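Local coordinates for protein ethylbenzene dehydrogenase alpha-subunit (Aromatoleum aromaticum, PDB 2IVF) that forms the cofactor-bearing alpha-subunit of a molybdenum enzyme of the molybdopterin oxidoreductase family, holding molybdenum, two pterin dinucleotide ligands and an iron-sulfur cluster, at residues 135-139 and 140-144; 150-153 and 154-157. One frame throughout, in Å; residues are numbered along the deposited sequence.

Contact 1: residues 135-139 and 140-144; sequences NNLYG and DERVK
A type I beta turn runs from G139 to R142, closed by R142 N donating to G139 O (3.1 Å), and it reverses the chain just beyond helix 134-137. R142 sends its side chain back over the end of that helix. CG lies against the carbonyl oxygens of both N136 and G139, CD lies 3.3 Å from L137 O, and a bend at chi3 (74°) brings the guanidinium round to the same carbonyl. NH1 then donates to L137 O at 3.0 Å along a nearly straight path (161°), the oxygen lying at the edge of the guanidinium, in its plane. NH1 also forms a salt bridge with E657, so it is shared by two acceptors, which should limit rotation of the group. L137 runs alongside the arginine, pointing the same way, with CD2 3.8 Å from NH1. The arrangement is a helix end followed by a tight turn, in which a later side chain takes up a carbonyl of the last helical residues. E141 has CG lodged between its own N and carbonyl carbon (chi1 62°), and a kink at chi2 folds the carboxylate back towards G139 and the helix end. OE1 presses on the backbone of G139, 3.1 Å from CA. OE2 lies 3.8 Å from N136 ND2, the amide and carboxylate being strongly inclined to each other, and is hydrogen-bonded by N861. A water donates to Y138 O and, weakly, to D140 OD1, while H99 of the beta-subunit packs on D140 and E141.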
# COMPACT_ATOMS: atom_id res chain seq x y z
N ASN A 135 10.15 -10.72 -1.04
CA ASN A 135 10.35 -10.56 -2.47
C ASN A 135 11.24 -9.41 -2.79
O ASN A 135 11.99 -9.46 -3.76
CB ASN A 135 9.00 -10.41 -3.15
CG ASN A 135 8.17 -11.64 -2.97
OD1 ASN A 135 8.47 -12.67 -3.55
ND2 ASN A 135 7.21 -11.59 -2.05
N ASN A 136 11.20 -8.38 -1.95
CA ASN A 136 12.13 -7.26 -2.10
C ASN A 136 13.58 -7.71 -1.91
O ASN A 136 14.48 -7.29 -2.64
CB ASN A 136 11.83 -6.15 -1.12
CG ASN A 136 10.60 -5.35 -1.49
OD1 ASN A 136 9.51 -5.87 -1.45
ND2 ASN A 136 10.78 -4.06 -1.82
N LEU A 137 13.79 -8.54 -0.91
CA LEU A 137 15.14 -8.98 -0.58
C LEU A 137 15.79 -9.81 -1.69
O LEU A 137 17.00 -9.92 -1.74
CB LEU A 137 15.11 -9.78 0.72
CG LEU A 137 14.66 -9.03 1.96
CD1 LEU A 137 14.75 -10.00 3.19
CD2 LEU A 137 15.45 -7.74 2.18
N TYR A 138 15.02 -10.42 -2.57
CA TYR A 138 15.62 -11.19 -3.66
C TYR A 138 15.26 -10.62 -5.01
O TYR A 138 15.47 -11.27 -6.02
CB TYR A 138 15.27 -12.68 -3.48
CG TYR A 138 15.63 -13.03 -2.04
CD1 TYR A 138 16.96 -13.22 -1.68
CD2 TYR A 138 14.63 -13.04 -1.02
CE1 TYR A 138 17.30 -13.48 -0.35
CE2 TYR A 138 14.94 -13.28 0.29
CZ TYR A 138 16.29 -13.49 0.63
OH TYR A 138 16.66 -13.70 1.91
N GLY A 139 14.84 -9.36 -5.04
CA GLY A 139 14.38 -8.76 -6.27
C GLY A 139 15.47 -8.08 -7.08
O GLY A 139 16.49 -7.63 -6.54
N ASP A 140 15.22 -7.97 -8.38
CA ASP A 140 16.20 -7.40 -9.28
C ASP A 140 16.33 -5.90 -9.15
O ASP A 140 17.10 -5.28 -9.88
CB ASP A 140 15.84 -7.74 -10.71
CG ASP A 140 16.12 -9.19 -11.04
OD1 ASP A 140 17.02 -9.78 -10.44
OD2 ASP A 140 15.43 -9.73 -11.91
N GLU A 141 15.55 -5.30 -8.26
CA GLU A 141 15.72 -3.87 -7.99
C GLU A 141 16.91 -3.61 -7.10
O GLU A 141 17.29 -2.47 -6.92
CB GLU A 141 14.49 -3.29 -7.34
CG GLU A 141 14.15 -3.91 -5.95
CD GLU A 141 13.05 -4.95 -6.04
OE1 GLU A 141 13.23 -5.95 -6.82
OE2 GLU A 141 12.03 -4.79 -5.30
N ARG A 142 17.51 -4.65 -6.52
CA ARG A 142 18.54 -4.41 -5.53
C ARG A 142 19.90 -4.10 -6.10
O ARG A 142 20.33 -4.72 -7.05
CB ARG A 142 18.70 -5.62 -4.63
CG ARG A 142 17.53 -5.89 -3.79
CD ARG A 142 17.92 -6.87 -2.70
NE ARG A 142 18.72 -6.21 -1.68
CZ ARG A 142 18.96 -6.70 -0.47
NH1 ARG A 142 18.45 -7.86 -0.12
NH2 ARG A 142 19.70 -6.00 0.40
N VAL A 143 20.56 -3.13 -5.47
CA VAL A 143 21.96 -2.89 -5.67
C VAL A 143 22.74 -3.60 -4.54
O VAL A 143 22.42 -3.45 -3.35
CB VAL A 143 22.21 -1.41 -5.82
CG1 VAL A 143 21.44 -0.93 -7.02
CG2 VAL A 143 21.74 -0.64 -4.62
N LYS A 144 23.67 -4.44 -4.96
CA LYS A 144 24.38 -5.34 -4.07
C LYS A 144 25.88 -5.08 -4.04
O LYS A 144 26.59 -5.62 -3.17
CB LYS A 144 24.09 -6.81 -4.48
CG LYS A 144 22.68 -7.28 -4.10
CD LYS A 144 22.36 -8.77 -4.49
CE LYS A 144 22.89 -9.21 -5.84
NZ LYS A 144 22.52 -10.63 -6.17
O HOH W 1 15.59 -12.45 -8.79

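Contact 2: residues 150-153 and 154-157; sequences VGKR and GEGK
E155 reaches across the loop and lays its carboxylate over the backbone of G151 and K152. With CG anti to its own N (chi1 -167°) and the chain extended beyond it, the side chain carries OE1 to K152 N, which donates to it at 2.9 Å and almost in line (168°). The oxygen uses its anti lone pair, the one facing away from OE2, and also rests 3.3 Å from G151 CA. OE2 has a long salt bridge to K157 NZ (3.8 Å). K157 stands over the same glycine, its CB 3.6 Å from G151 N and 4.0 Å from V150 CB. Between the two arms a water knits the backbone together: it donates to K152 O, accepts from K157 N, and takes a weaker bond from G151 N. Farther round, R153 turns its extended side chain out of the loop to D647 and L629 O. Q109 NE2 of the beta-subunit is hydrogen-bonded to G154 O, so the turn lies against the neighbouring subunit. Two backbone bonds close the loop, E155 N to K152 O (3.1 Å) at the tip and V150 N to K157 O (2.9 Å) at the base. Glycine G154, with its positive phi, occupies the third position of the K152-E155 type II turn, and the whole is a beta hairpin connection between antiparallel strands 147-149 and 158-160.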
# COMPACT_ATOMS: atom_id res chain seq x y z
N VAL A 150 29.76 5.19 -15.34
CA VAL A 150 30.58 5.08 -16.50
C VAL A 150 30.22 6.08 -17.60
O VAL A 150 31.12 6.64 -18.21
CB VAL A 150 30.54 3.63 -17.04
CG1 VAL A 150 31.13 3.55 -18.45
CG2 VAL A 150 31.35 2.74 -16.10
N GLY A 151 28.93 6.26 -17.87
CA GLY A 151 28.50 7.22 -18.89
C GLY A 151 28.19 8.57 -18.25
O GLY A 151 28.83 8.98 -17.28
N LYS A 152 27.21 9.26 -18.82
CA LYS A 152 26.70 10.51 -18.27
C LYS A 152 25.81 10.15 -17.12
O LYS A 152 25.35 9.01 -17.01
CB LYS A 152 25.83 11.24 -19.30
CG LYS A 152 26.49 11.60 -20.57
CD LYS A 152 27.65 12.52 -20.36
CE LYS A 152 28.07 13.19 -21.67
NZ LYS A 152 29.39 13.90 -21.61
N ARG A 153 25.53 11.12 -16.25
CA ARG A 153 24.55 10.88 -15.20
C ARG A 153 23.20 10.52 -15.80
O ARG A 153 22.68 11.24 -16.69
CB ARG A 153 24.42 12.10 -14.29
CG ARG A 153 25.67 12.34 -13.42
CD ARG A 153 25.68 13.71 -12.75
NE ARG A 153 26.77 13.81 -11.77
CZ ARG A 153 27.24 14.95 -11.27
NH1 ARG A 153 26.75 16.13 -11.65
NH2 ARG A 153 28.22 14.91 -10.40
N GLY A 154 22.65 9.40 -15.34
CA GLY A 154 21.36 8.93 -15.83
C GLY A 154 21.39 8.07 -17.07
O GLY A 154 20.34 7.68 -17.56
N GLU A 155 22.57 7.80 -17.62
CA GLU A 155 22.66 7.06 -18.87
C GLU A 155 22.47 5.57 -18.71
O GLU A 155 22.23 4.86 -19.69
CB GLU A 155 24.01 7.34 -19.53
CG GLU A 155 24.03 6.88 -20.94
CD GLU A 155 25.20 7.40 -21.72
OE1 GLU A 155 26.17 7.92 -21.12
OE2 GLU A 155 25.14 7.23 -22.95
N GLY A 156 22.64 5.08 -17.47
CA GLY A 156 22.44 3.67 -17.14
C GLY A 156 23.63 2.80 -17.47
O GLY A 156 23.49 1.61 -17.83
N LYS A 157 24.81 3.42 -17.39
CA LYS A 157 26.07 2.73 -17.59
C LYS A 157 26.87 2.75 -16.28
O LYS A 157 27.28 3.83 -15.80
CB LYS A 157 26.89 3.37 -18.72
CG LYS A 157 26.22 3.39 -20.12
CD LYS A 157 27.23 3.86 -21.18
CE LYS A 157 26.61 3.95 -22.57
NZ LYS A 157 27.61 4.35 -23.58
O HOH W 2 26.05 6.21 -16.83

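The two contacts follow one another along the chain, with strand 147-149 between them: the turn of contact 1 leads towards this strand, and contact 2 carries the chain on into strand 158-160, one of two end strands, within this chain, of a mixed sheet. Their centres lie 21 Å apart and their nearest atoms about 11 Å, so they do not touch. Contact 1 is near the cofactors, the side chain of E141 being about 7 Å from the bound pterin guanylate ester (MD1) and that of N136 about 9 Å from the iron-sulfur cluster. Contact 2 is a surface feature. Both meet the beta-subunit, contact 1 through N135 and D140 among others, contact 2 through residues 154-157.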